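Local coordinates for electron transfer flavoprotein, beta subunit (Thermotoga maritima, PDB 7KOE), which probably transfers electrons as one subunit of a flavoprotein and holds FAD in a pocket of its own chain, at residues V16-V21 with V67-M72; E91-S96 with E217-T222; D127-G132 with P190-I195. All blocks are in the same frame, centred on the assembly; numbering follows the deposited sequence.

Contact 1: residues V16-V21 with V67-M72. With FAD (flavin-adenine dinucleotide), chain I.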
loop_
_atom_site.group_PDB
_atom_site.type_symbol
_atom_site.label_atom_id
_atom_site.label_comp_id
_atom_site.label_asym_id
_atom_site.label_seq_id
_atom_site.Cartn_x
_atom_site.Cartn_y
_atom_site.Cartn_z
ATOM N N VAL A 16 -46.497 -15.004 -13.506
ATOM C CA VAL A 16 -45.799 -15.183 -12.244
ATOM C C VAL A 16 -44.661 -14.180 -12.194
ATOM O O VAL A 16 -43.656 -14.336 -12.891
ATOM C CB VAL A 16 -45.280 -16.613 -12.076
ATOM C CG1 VAL A 16 -44.773 -16.819 -10.675
ATOM C CG2 VAL A 16 -46.366 -17.579 -12.384
ATOM N N CYS A 17 -44.803 -13.146 -11.379
ATOM C CA CYS A 17 -43.714 -12.201 -11.178
ATOM C C CYS A 17 -42.732 -12.809 -10.189
ATOM O O CYS A 17 -43.058 -12.965 -9.012
ATOM C CB CYS A 17 -44.250 -10.865 -10.677
ATOM S SG CYS A 17 -45.698 -10.275 -11.568
ATOM N N ILE A 18 -41.542 -13.170 -10.661
ATOM C CA ILE A 18 -40.495 -13.702 -9.801
ATOM C C ILE A 18 -39.352 -12.701 -9.744
ATOM O O ILE A 18 -39.184 -11.853 -10.621
ATOM C CB ILE A 18 -39.987 -15.086 -10.260
ATOM C CG1 ILE A 18 -39.133 -14.967 -11.518
ATOM C CG2 ILE A 18 -41.139 -16.024 -10.501
ATOM C CD1 ILE A 18 -38.368 -16.207 -11.848
ATOM N N LYS A 19 -38.563 -12.796 -8.680
ATOM C CA LYS A 19 -37.450 -11.888 -8.463
ATOM C C LYS A 19 -36.188 -12.686 -8.201
ATOM O O LYS A 19 -36.197 -13.619 -7.393
ATOM C CB LYS A 19 -37.723 -10.946 -7.293
ATOM C CG LYS A 19 -36.758 -9.788 -7.210
ATOM C CD LYS A 19 -36.745 -9.191 -5.833
ATOM C CE LYS A 19 -35.660 -8.155 -5.689
ATOM N NZ LYS A 19 -35.444 -7.819 -4.264
ATOM N N GLN A 20 -35.106 -12.316 -8.875
ATOM C CA GLN A 20 -33.817 -12.934 -8.615
ATOM C C GLN A 20 -33.239 -12.376 -7.325
ATOM O O GLN A 20 -33.012 -11.170 -7.206
ATOM C CB GLN A 20 -32.866 -12.695 -9.776
ATOM C CG GLN A 20 -31.702 -13.642 -9.784
ATOM C CD GLN A 20 -30.567 -13.149 -10.631
ATOM O OE1 GLN A 20 -30.326 -11.950 -10.724
ATOM N NE2 GLN A 20 -29.857 -14.074 -11.258
ATOM N N VAL A 21 -33.000 -13.255 -6.362
ATOM C CA VAL A 21 -32.633 -12.873 -5.004
ATOM C C VAL A 21 -31.308 -13.562 -4.702
ATOM O O VAL A 21 -31.109 -14.701 -5.141
ATOM C CB VAL A 21 -33.753 -13.265 -4.023
ATOM C CG1 VAL A 21 -33.324 -13.173 -2.577
ATOM C CG2 VAL A 21 -34.971 -12.405 -4.255
ATOM N N VAL A 67 -48.965 -20.065 -18.789
ATOM C CA VAL A 67 -48.269 -19.336 -17.737
ATOM C C VAL A 67 -47.079 -18.595 -18.327
ATOM O O VAL A 67 -46.237 -19.191 -19.005
ATOM C CB VAL A 67 -47.820 -20.277 -16.616
ATOM C CG1 VAL A 67 -47.328 -19.461 -15.465
ATOM C CG2 VAL A 67 -48.959 -21.158 -16.180
ATOM N N TYR A 68 -47.007 -17.296 -18.065
ATOM C CA TYR A 68 -45.833 -16.487 -18.340
ATOM C C TYR A 68 -45.136 -16.202 -17.023
ATOM O O TYR A 68 -45.752 -16.284 -15.960
ATOM C CB TYR A 68 -46.204 -15.169 -19.016
ATOM C CG TYR A 68 -46.322 -15.237 -20.515
ATOM C CD1 TYR A 68 -47.084 -16.220 -21.129
ATOM C CD2 TYR A 68 -45.682 -14.306 -21.317
ATOM C CE1 TYR A 68 -47.196 -16.280 -22.500
ATOM C CE2 TYR A 68 -45.791 -14.354 -22.689
ATOM C CZ TYR A 68 -46.549 -15.345 -23.275
ATOM O OH TYR A 68 -46.659 -15.402 -24.643
ATOM N N VAL A 69 -43.853 -15.875 -17.086
ATOM C CA VAL A 69 -43.090 -15.465 -15.914
ATOM C C VAL A 69 -42.305 -14.214 -16.282
ATOM O O VAL A 69 -41.718 -14.138 -17.364
ATOM C CB VAL A 69 -42.200 -16.613 -15.384
ATOM C CG1 VAL A 69 -41.354 -17.222 -16.458
ATOM C CG2 VAL A 69 -41.308 -16.151 -14.264
ATOM N N ILE A 70 -42.357 -13.205 -15.419
ATOM C CA ILE A 70 -41.814 -11.891 -15.729
ATOM C C ILE A 70 -40.879 -11.462 -14.607
ATOM O O ILE A 70 -41.123 -11.751 -13.431
ATOM C CB ILE A 70 -42.951 -10.870 -15.977
ATOM C CG1 ILE A 70 -42.415 -9.508 -16.411
ATOM C CG2 ILE A 70 -43.865 -10.738 -14.777
ATOM C CD1 ILE A 70 -43.492 -8.538 -16.773
ATOM N N THR A 71 -39.769 -10.829 -14.977
ATOM C CA THR A 71 -38.810 -10.314 -14.014
ATOM C C THR A 71 -38.308 -8.963 -14.484
ATOM O O THR A 71 -37.867 -8.825 -15.627
ATOM C CB THR A 71 -37.626 -11.267 -13.830
ATOM O OG1 THR A 71 -38.112 -12.571 -13.508
ATOM C CG2 THR A 71 -36.722 -10.796 -12.707
ATOM N N MET A 72 -38.391 -7.975 -13.609
ATOM C CA MET A 72 -37.749 -6.682 -13.802
ATOM C C MET A 72 -36.480 -6.709 -12.963
ATOM O O MET A 72 -36.532 -6.586 -11.739
ATOM C CB MET A 72 -38.676 -5.545 -13.390
ATOM C CG MET A 72 -38.062 -4.171 -13.514
ATOM S SD MET A 72 -38.565 -3.063 -12.191
ATOM C CE MET A 72 -37.296 -3.382 -10.976
HETATM P PA FAD I . -41.258 -7.858 -2.573
HETATM O O1A FAD I . -41.455 -8.211 -1.140
HETATM O O2A FAD I . -42.073 -6.757 -3.157
HETATM O O5B FAD I . -41.435 -9.167 -3.472
HETATM C C5B FAD I . -42.753 -9.754 -3.550
HETATM C C4B FAD I . -42.895 -10.491 -4.857
HETATM O O4B FAD I . -43.038 -9.532 -5.935
HETATM C C3B FAD I . -41.706 -11.351 -5.289
HETATM O O3B FAD I . -41.736 -12.636 -4.683
HETATM C C2B FAD I . -41.960 -11.442 -6.794
HETATM O O2B FAD I . -42.963 -12.378 -7.119
HETATM C C1B FAD I . -42.409 -10.018 -7.099
HETATM N N9A FAD I . -41.297 -9.141 -7.417
HETATM C C8A FAD I . -40.494 -8.460 -6.547
HETATM N N7A FAD I . -39.566 -7.762 -7.157
HETATM C C5A FAD I . -39.773 -8.009 -8.507
HETATM C C6A FAD I . -39.118 -7.565 -9.669
HETATM N N6A FAD I . -38.071 -6.746 -9.662
HETATM N N1A FAD I . -39.587 -8.016 -10.856
HETATM C C2A FAD I . -40.637 -8.844 -10.858
HETATM N N3A FAD I . -41.332 -9.323 -9.832
HETATM C C4A FAD I . -40.840 -8.861 -8.673
HETATM N N1 FAD I . -38.269 -0.654 -1.834
HETATM C C2 FAD I . -39.360 -0.143 -1.228
HETATM O O2 FAD I . -40.378 0.110 -1.870
HETATM N N3 FAD I . -39.390 0.111 0.101
HETATM C C4 FAD I . -38.311 -0.135 0.911
HETATM O O4 FAD I . -38.381 0.107 2.105
HETATM C C4X FAD I . -37.155 -0.664 0.321
HETATM N N5 FAD I . -36.118 -0.902 1.080
HETATM C C5X FAD I . -35.002 -1.415 0.477
HETATM C C6 FAD I . -33.874 -1.674 1.275
HETATM C C7 FAD I . -32.720 -2.186 0.738
HETATM C C7M FAD I . -31.528 -2.450 1.623
HETATM C C8 FAD I . -32.661 -2.463 -0.647
HETATM C C8M FAD I . -31.405 -3.028 -1.258
HETATM C C9 FAD I . -33.761 -2.217 -1.440
HETATM C C9A FAD I . -34.945 -1.691 -0.902
HETATM N N10 FAD I . -36.071 -1.428 -1.675
HETATM C C10 FAD I . -37.210 -0.905 -1.096
HETATM C "C1'" FAD I . -36.048 -1.705 -3.121
HETATM C "C2'" FAD I . -37.110 -2.707 -3.529
HETATM O "O2'" FAD I . -36.703 -4.016 -3.162
HETATM C "C3'" FAD I . -37.352 -2.676 -5.039
HETATM O "O3'" FAD I . -38.156 -1.547 -5.351
HETATM C "C4'" FAD I . -38.016 -3.946 -5.576
HETATM O "O4'" FAD I . -38.663 -3.676 -6.821
HETATM C "C5'" FAD I . -39.023 -4.524 -4.611
HETATM O "O5'" FAD I . -38.505 -5.758 -4.051
HETATM P P FAD I . -38.902 -6.157 -2.554
HETATM O O1P FAD I . -37.663 -6.431 -1.772
HETATM O O2P FAD I . -39.842 -5.118 -2.048
HETATM O O3P FAD I . -39.713 -7.513 -2.793
#
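At Val-16 the strand 13-22 runs as the parallel neighbour of strand 66-72, in the α/β sheet of an ETF domain of the HUP clan. Val-16 N donates to Tyr-68 O over 2.9 Å, and Val-16 O receives Ile-70 N, which lies above the carbonyl plane. With its CG1 anti to the backbone N (chi1 -171°), Val-16 lays CG2 against Val-67 CG1 at 3.7 Å. Cys-17 points to the same face as Ile-70, where its SG meets Ile-70 CG2. Ile-18 N then closes the ladder on Ile-70 O at 3.1 Å, approaching nearly along the C=O axis. The CG1 of Ile-18 takes the crowded position between N and carbonyl carbon (chi1 73°) and crosses Val-69 CG2 and Thr-71 OG1 obliquely, the latter at 3.3 Å. After that the strands part. Lys-19, extended beyond CG, lies across one face of the adenine, its CD 3.4 Å from FAD N7A, while its ammonium forms a salt bridge with Asp-137. Where strand 66-72 carries on past this divergence, its backbone reads the adenine edge twice: FAD N6A donates to Met-72 O at 2.6 Å, and Met-72 N donates to FAD N1A at 3.0 Å.

Contact 2: residues E91-S96 with E217-T222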
loop_
_atom_site.group_PDB
_atom_site.type_symbol
_atom_site.label_atom_id
_atom_site.label_comp_id
_atom_site.label_asym_id
_atom_site.label_seq_id
_atom_site.Cartn_x
_atom_site.Cartn_y
_atom_site.Cartn_z
ATOM N N GLU A 91 -43.657 -19.203 -21.276
ATOM C CA GLU A 91 -42.783 -18.133 -21.719
ATOM C C GLU A 91 -42.196 -17.395 -20.530
ATOM O O GLU A 91 -42.773 -17.361 -19.444
ATOM C CB GLU A 91 -43.517 -17.141 -22.624
ATOM C CG GLU A 91 -43.964 -17.714 -23.952
ATOM C CD GLU A 91 -42.806 -18.027 -24.871
ATOM O OE1 GLU A 91 -41.861 -17.214 -24.934
ATOM O OE2 GLU A 91 -42.841 -19.085 -25.532
ATOM N N ALA A 92 -41.033 -16.804 -20.758
ATOM C CA ALA A 92 -40.394 -15.920 -19.801
ATOM C C ALA A 92 -40.215 -14.554 -20.438
ATOM O O ALA A 92 -40.002 -14.441 -21.647
ATOM C CB ALA A 92 -39.044 -16.458 -19.339
ATOM N N VAL A 93 -40.311 -13.516 -19.620
ATOM C CA VAL A 93 -40.266 -12.139 -20.090
ATOM C C VAL A 93 -39.308 -11.372 -19.197
ATOM O O VAL A 93 -39.446 -11.392 -17.970
ATOM C CB VAL A 93 -41.667 -11.497 -20.086
ATOM C CG1 VAL A 93 -41.575 -9.995 -20.084
ATOM C CG2 VAL A 93 -42.466 -11.966 -21.280
ATOM N N HIS A 94 -38.330 -10.717 -19.801
ATOM C CA HIS A 94 -37.351 -9.942 -19.064
ATOM C C HIS A 94 -37.585 -8.461 -19.303
ATOM O O HIS A 94 -37.706 -8.024 -20.450
ATOM C CB HIS A 94 -35.934 -10.326 -19.475
ATOM C CG HIS A 94 -34.901 -9.977 -18.456
ATOM N ND1 HIS A 94 -33.553 -10.129 -18.683
ATOM C CD2 HIS A 94 -35.019 -9.475 -17.206
ATOM C CE1 HIS A 94 -32.884 -9.739 -17.615
ATOM N NE2 HIS A 94 -33.750 -9.336 -16.705
ATOM N N LEU A 95 -37.662 -7.695 -18.225
ATOM C CA LEU A 95 -37.699 -6.241 -18.293
ATOM C C LEU A 95 -36.302 -5.775 -17.910
ATOM O O LEU A 95 -36.041 -5.421 -16.762
ATOM C CB LEU A 95 -38.762 -5.667 -17.371
ATOM C CG LEU A 95 -40.128 -6.346 -17.402
ATOM C CD1 LEU A 95 -41.006 -5.760 -16.328
ATOM C CD2 LEU A 95 -40.774 -6.195 -18.762
ATOM N N SER A 96 -35.398 -5.781 -18.883
ATOM C CA SER A 96 -33.991 -5.501 -18.639
ATOM C C SER A 96 -33.635 -4.154 -19.241
ATOM O O SER A 96 -33.624 -4.002 -20.468
ATOM C CB SER A 96 -33.095 -6.594 -19.222
ATOM O OG SER A 96 -31.730 -6.291 -18.986
ATOM N N GLU A 217 -34.419 -18.481 -24.494
ATOM C CA GLU A 217 -34.063 -17.079 -24.367
ATOM C C GLU A 217 -35.291 -16.287 -23.961
ATOM O O GLU A 217 -36.264 -16.234 -24.730
ATOM C CB GLU A 217 -33.491 -16.548 -25.675
ATOM C CG GLU A 217 -32.054 -16.957 -25.913
ATOM C CD GLU A 217 -31.094 -16.250 -24.984
ATOM O OE1 GLU A 217 -31.370 -15.092 -24.610
ATOM O OE2 GLU A 217 -30.063 -16.854 -24.625
ATOM N N PRO A 218 -35.304 -15.688 -22.772
ATOM C CA PRO A 218 -36.457 -14.887 -22.357
ATOM C C PRO A 218 -36.600 -13.624 -23.188
ATOM O O PRO A 218 -35.619 -13.032 -23.640
ATOM C CB PRO A 218 -36.147 -14.555 -20.895
ATOM C CG PRO A 218 -34.685 -14.729 -20.767
ATOM C CD PRO A 218 -34.330 -15.843 -21.682
ATOM N N ILE A 219 -37.852 -13.226 -23.395
ATOM C CA ILE A 219 -38.182 -12.065 -24.214
ATOM C C ILE A 219 -37.766 -10.812 -23.452
ATOM O O ILE A 219 -38.364 -10.476 -22.427
ATOM C CB ILE A 219 -39.673 -12.034 -24.556
ATOM C CG1 ILE A 219 -40.124 -13.401 -25.056
ATOM C CG2 ILE A 219 -39.949 -10.986 -25.603
ATOM C CD1 ILE A 219 -41.615 -13.575 -25.054
ATOM N N VAL A 220 -36.748 -10.120 -23.941
ATOM C CA VAL A 220 -36.234 -8.933 -23.271
ATOM C C VAL A 220 -36.978 -7.710 -23.782
ATOM O O VAL A 220 -37.071 -7.489 -24.995
ATOM C CB VAL A 220 -34.722 -8.788 -23.487
ATOM C CG1 VAL A 220 -34.170 -7.698 -22.597
ATOM C CG2 VAL A 220 -34.030 -10.097 -23.202
ATOM N N TRP A 221 -37.501 -6.909 -22.857
ATOM C CA TRP A 221 -38.213 -5.680 -23.177
ATOM C C TRP A 221 -37.558 -4.529 -22.431
ATOM O O TRP A 221 -37.438 -4.570 -21.202
ATOM C CB TRP A 221 -39.690 -5.785 -22.804
ATOM C CG TRP A 221 -40.478 -6.637 -23.728
ATOM C CD1 TRP A 221 -40.173 -6.948 -25.014
ATOM C CD2 TRP A 221 -41.710 -7.296 -23.438
ATOM N NE1 TRP A 221 -41.139 -7.762 -25.547
ATOM C CE2 TRP A 221 -42.095 -7.990 -24.595
ATOM C CE3 TRP A 221 -42.527 -7.364 -22.310
ATOM C CZ2 TRP A 221 -43.260 -8.747 -24.657
ATOM C CZ3 TRP A 221 -43.679 -8.114 -22.372
ATOM C CH2 TRP A 221 -44.036 -8.795 -23.535
ATOM N N THR A 222 -37.129 -3.512 -23.170
ATOM C CA THR A 222 -36.552 -2.318 -22.578
ATOM C C THR A 222 -37.662 -1.327 -22.238
ATOM O O THR A 222 -38.852 -1.633 -22.329
ATOM C CB THR A 222 -35.522 -1.701 -23.521
ATOM O OG1 THR A 222 -36.085 -1.592 -24.833
ATOM C CG2 THR A 222 -34.274 -2.559 -23.583
#
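Two flat groups mark the two sides of this parallel strand pair. The Trp-221 indole carries Val-93 CG2 over one face and Leu-95 CD2 at its edge, near the ring plane; the closest touch is between Val-93 CG1 and Trp-221 CE3, 3.6 Å apart, and Lys-118 adds a cation-pi contact. The His-94 imidazole instead has Ser-96 of its own strand on one face, with CB 3.5 Å above the ring plane, over its centre. With CG of Trp-221 beside the backbone N (chi1 -74°), the indole lies on the side of Val-93, and there it packs on Ile-119 of helix 105-119. Three good rungs and a weak fourth make the backbone ladder. Ile-219 N donates to Ala-92 O at 3.0 Å, His-94 N to Ile-219 O at 2.6 Å, and Trp-221 N reaches His-94 O nearly along the C=O axis; the last rung, Ser-96 N to Trp-221 O, is the weak one. Ahead of the ladder, Ala-92 CB rests on Pro-218 CB at 3.8 Å. Glu-91 OE1 bonds the Tyr-216 hydroxyl and lies against Ile-219 CD1. Thr-222, at the N-cap position of the next helix, has its OG1 bonded to Asp-225. The chemistry implies a short strand, 219-220, held to its neighbour in the sheet chiefly by main-chain bonds and apolar contacts.

Contact 3: residues D127-G132 with P190-I195. With FAD (flavin-adenine dinucleotide), chain I.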
loop_
_atom_site.group_PDB
_atom_site.type_symbol
_atom_site.label_atom_id
_atom_site.label_comp_id
_atom_site.label_asym_id
_atom_site.label_seq_id
_atom_site.Cartn_x
_atom_site.Cartn_y
_atom_site.Cartn_z
ATOM N N ASP A 127 -55.734 -13.766 -16.064
ATOM C CA ASP A 127 -56.701 -14.285 -15.108
ATOM C C ASP A 127 -56.145 -14.417 -13.702
ATOM O O ASP A 127 -56.930 -14.499 -12.753
ATOM C CB ASP A 127 -57.208 -15.655 -15.561
ATOM C CG ASP A 127 -58.071 -15.574 -16.797
ATOM O OD1 ASP A 127 -58.810 -16.543 -17.069
ATOM O OD2 ASP A 127 -58.011 -14.544 -17.497
ATOM N N LEU A 128 -54.825 -14.444 -13.539
ATOM C CA LEU A 128 -54.226 -14.680 -12.232
ATOM C C LEU A 128 -52.788 -14.197 -12.254
ATOM O O LEU A 128 -52.047 -14.512 -13.182
ATOM C CB LEU A 128 -54.276 -16.165 -11.865
ATOM C CG LEU A 128 -54.027 -16.546 -10.410
ATOM C CD1 LEU A 128 -54.746 -15.609 -9.471
ATOM C CD2 LEU A 128 -54.483 -17.962 -10.176
ATOM N N ILE A 129 -52.396 -13.443 -11.236
ATOM C CA ILE A 129 -51.022 -12.988 -11.083
ATOM C C ILE A 129 -50.483 -13.572 -9.788
ATOM O O ILE A 129 -51.023 -13.305 -8.710
ATOM C CB ILE A 129 -50.920 -11.458 -11.083
ATOM C CG1 ILE A 129 -51.264 -10.912 -12.463
ATOM C CG2 ILE A 129 -49.530 -11.021 -10.672
ATOM C CD1 ILE A 129 -51.229 -9.419 -12.546
ATOM N N LEU A 130 -49.431 -14.370 -9.889
ATOM C CA LEU A 130 -48.837 -15.018 -8.731
ATOM C C LEU A 130 -47.533 -14.320 -8.384
ATOM O O LEU A 130 -46.610 -14.289 -9.197
ATOM C CB LEU A 130 -48.582 -16.497 -9.003
ATOM C CG LEU A 130 -49.742 -17.311 -9.553
ATOM C CD1 LEU A 130 -49.297 -18.718 -9.816
ATOM C CD2 LEU A 130 -50.845 -17.317 -8.558
ATOM N N THR A 131 -47.458 -13.756 -7.189
ATOM C CA THR A 131 -46.199 -13.269 -6.656
ATOM C C THR A 131 -45.857 -14.067 -5.411
ATOM O O THR A 131 -46.614 -14.931 -4.971
ATOM C CB THR A 131 -46.255 -11.769 -6.329
ATOM O OG1 THR A 131 -47.036 -11.562 -5.149
ATOM C CG2 THR A 131 -46.861 -10.982 -7.471
ATOM N N GLY A 132 -44.705 -13.786 -4.854
ATOM C CA GLY A 132 -44.341 -14.370 -3.585
ATOM C C GLY A 132 -44.711 -13.465 -2.441
ATOM O O GLY A 132 -45.066 -12.307 -2.635
ATOM N N PRO A 190 -60.299 -11.794 -12.417
ATOM C CA PRO A 190 -58.838 -11.772 -12.273
ATOM C C PRO A 190 -58.336 -11.320 -10.909
ATOM O O PRO A 190 -58.751 -10.278 -10.414
ATOM C CB PRO A 190 -58.402 -10.770 -13.343
ATOM C CG PRO A 190 -59.602 -10.525 -14.190
ATOM C CD PRO A 190 -60.754 -10.704 -13.286
ATOM N N ALA A 191 -57.449 -12.114 -10.319
ATOM C CA ALA A 191 -56.941 -11.871 -8.981
ATOM C C ALA A 191 -55.424 -11.822 -9.006
ATOM O O ALA A 191 -54.783 -12.272 -9.954
ATOM C CB ALA A 191 -57.405 -12.952 -8.004
ATOM N N VAL A 192 -54.854 -11.264 -7.947
ATOM C CA VAL A 192 -53.411 -11.212 -7.765
ATOM C C VAL A 192 -53.112 -11.962 -6.476
ATOM O O VAL A 192 -53.342 -11.448 -5.376
ATOM C CB VAL A 192 -52.877 -9.778 -7.719
ATOM C CG1 VAL A 192 -51.397 -9.767 -7.383
ATOM C CG2 VAL A 192 -53.111 -9.102 -9.045
ATOM N N LEU A 193 -52.619 -13.186 -6.601
ATOM C CA LEU A 193 -52.269 -13.953 -5.424
ATOM C C LEU A 193 -50.895 -13.541 -4.914
ATOM O O LEU A 193 -50.151 -12.806 -5.563
ATOM C CB LEU A 193 -52.300 -15.446 -5.723
ATOM C CG LEU A 193 -53.688 -16.055 -5.880
ATOM C CD1 LEU A 193 -53.608 -17.549 -6.067
ATOM C CD2 LEU A 193 -54.486 -15.741 -4.666
ATOM N N THR A 194 -50.566 -14.021 -3.722
ATOM C CA THR A 194 -49.295 -13.707 -3.081
ATOM C C THR A 194 -48.974 -14.893 -2.184
ATOM O O THR A 194 -49.601 -15.072 -1.138
ATOM C CB THR A 194 -49.384 -12.395 -2.309
ATOM O OG1 THR A 194 -49.511 -11.306 -3.231
ATOM C CG2 THR A 194 -48.171 -12.159 -1.473
ATOM N N ILE A 195 -48.028 -15.713 -2.616
ATOM C CA ILE A 195 -47.871 -17.080 -2.134
ATOM C C ILE A 195 -46.799 -17.129 -1.058
ATOM O O ILE A 195 -45.749 -16.489 -1.181
ATOM C CB ILE A 195 -47.524 -18.017 -3.305
ATOM C CG1 ILE A 195 -48.419 -17.728 -4.508
ATOM C CG2 ILE A 195 -47.663 -19.453 -2.898
ATOM C CD1 ILE A 195 -49.866 -18.042 -4.292
HETATM P PA FAD I . -41.258 -7.858 -2.573
HETATM O O1A FAD I . -41.455 -8.211 -1.140
HETATM O O2A FAD I . -42.073 -6.757 -3.157
HETATM O O5B FAD I . -41.435 -9.167 -3.472
HETATM C C5B FAD I . -42.753 -9.754 -3.550
HETATM C C4B FAD I . -42.895 -10.491 -4.857
HETATM O O4B FAD I . -43.038 -9.532 -5.935
HETATM C C3B FAD I . -41.706 -11.351 -5.289
HETATM O O3B FAD I . -41.736 -12.636 -4.683
HETATM C C2B FAD I . -41.960 -11.442 -6.794
HETATM O O2B FAD I . -42.963 -12.378 -7.119
HETATM C C1B FAD I . -42.409 -10.018 -7.099
HETATM N N9A FAD I . -41.297 -9.141 -7.417
HETATM C C8A FAD I . -40.494 -8.460 -6.547
HETATM N N7A FAD I . -39.566 -7.762 -7.157
HETATM C C5A FAD I . -39.773 -8.009 -8.507
HETATM C C6A FAD I . -39.118 -7.565 -9.669
HETATM N N6A FAD I . -38.071 -6.746 -9.662
HETATM N N1A FAD I . -39.587 -8.016 -10.856
HETATM C C2A FAD I . -40.637 -8.844 -10.858
HETATM N N3A FAD I . -41.332 -9.323 -9.832
HETATM C C4A FAD I . -40.840 -8.861 -8.673
HETATM N N1 FAD I . -38.269 -0.654 -1.834
HETATM C C2 FAD I . -39.360 -0.143 -1.228
HETATM O O2 FAD I . -40.378 0.110 -1.870
HETATM N N3 FAD I . -39.390 0.111 0.101
HETATM C C4 FAD I . -38.311 -0.135 0.911
HETATM O O4 FAD I . -38.381 0.107 2.105
HETATM C C4X FAD I . -37.155 -0.664 0.321
HETATM N N5 FAD I . -36.118 -0.902 1.080
HETATM C C5X FAD I . -35.002 -1.415 0.477
HETATM C C6 FAD I . -33.874 -1.674 1.275
HETATM C C7 FAD I . -32.720 -2.186 0.738
HETATM C C7M FAD I . -31.528 -2.450 1.623
HETATM C C8 FAD I . -32.661 -2.463 -0.647
HETATM C C8M FAD I . -31.405 -3.028 -1.258
HETATM C C9 FAD I . -33.761 -2.217 -1.440
HETATM C C9A FAD I . -34.945 -1.691 -0.902
HETATM N N10 FAD I . -36.071 -1.428 -1.675
HETATM C C10 FAD I . -37.210 -0.905 -1.096
HETATM C "C1'" FAD I . -36.048 -1.705 -3.121
HETATM C "C2'" FAD I . -37.110 -2.707 -3.529
HETATM O "O2'" FAD I . -36.703 -4.016 -3.162
HETATM C "C3'" FAD I . -37.352 -2.676 -5.039
HETATM O "O3'" FAD I . -38.156 -1.547 -5.351
HETATM C "C4'" FAD I . -38.016 -3.946 -5.576
HETATM O "O4'" FAD I . -38.663 -3.676 -6.821
HETATM C "C5'" FAD I . -39.023 -4.524 -4.611
HETATM O "O5'" FAD I . -38.505 -5.758 -4.051
HETATM P P FAD I . -38.902 -6.157 -2.554
HETATM O O1P FAD I . -37.663 -6.431 -1.772
HETATM O O2P FAD I . -39.842 -5.118 -2.048
HETATM O O3P FAD I . -39.713 -7.513 -2.793
#
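Gly-132 N is gripped by two hydroxyls of the FAD ribose: it donates to FAD O2B at 3.2 Å with an N-H...O angle of 153°, and more weakly to FAD O3B. Having no side chain, Gly-132 lets the sugar come right up to the main chain. One residue earlier, Thr-131 puts its OG1 in the crowded position between N and carbonyl carbon (chi1 73°), from where it donates to Gly-132 O at 3.3 Å; its CB lies 3.4 Å from FAD O2B. Thr-194 stands beside Thr-131, pointing the same way, and the two OG1 atoms are 3.1 Å apart. Behind them the parallel ladder runs through both strands. Ile-129 N meets Ala-191 O in the carbonyl plane at 3.0 Å, whereas Thr-131 N sits well above the plane of Leu-193 O; Ile-195 N to Thr-131 O, at 2.9 Å, is the last rung of the pair. Ile-129 and Val-192 lie side by side on the threonine face. On the other, Leu-130 CD2 lies 3.7 Å from Leu-193 CB and Leu-128 CD1 crosses the same leucine, a layer that helix 47-63 covers with Ala-56 on Leu-130 and Leu-59 on Leu-128. A buried parallel strand pair, in which the C-terminal end of one strand presents a backbone N-H to the ribose, is characteristic of the Rossmann-like α/β fold of the HUP clan.

In the fold
All three contacts belong to one mixed sheet, and two of them form part of the FAD site. Across the sheet, strand 219-220 pairs with 91-95, then come 66-72, 13-22, 128-132 and 191-195, so contact 1 sits between the other two. Its centre is about 10 Å from that of contact 2 and 12 Å from that of contact 3; contacts 2 and 3 lie 20 Å apart, centre to centre, and do not touch. Along the chain contact 1 closes first, and both segments of contact 3 fall between those of contact 2. Contacts 1 and 3 both touch FAD, contact 1 bonding the adenine and contact 3 the ribose, whereas contact 2 extends the sheet beyond the adenine-binding strand.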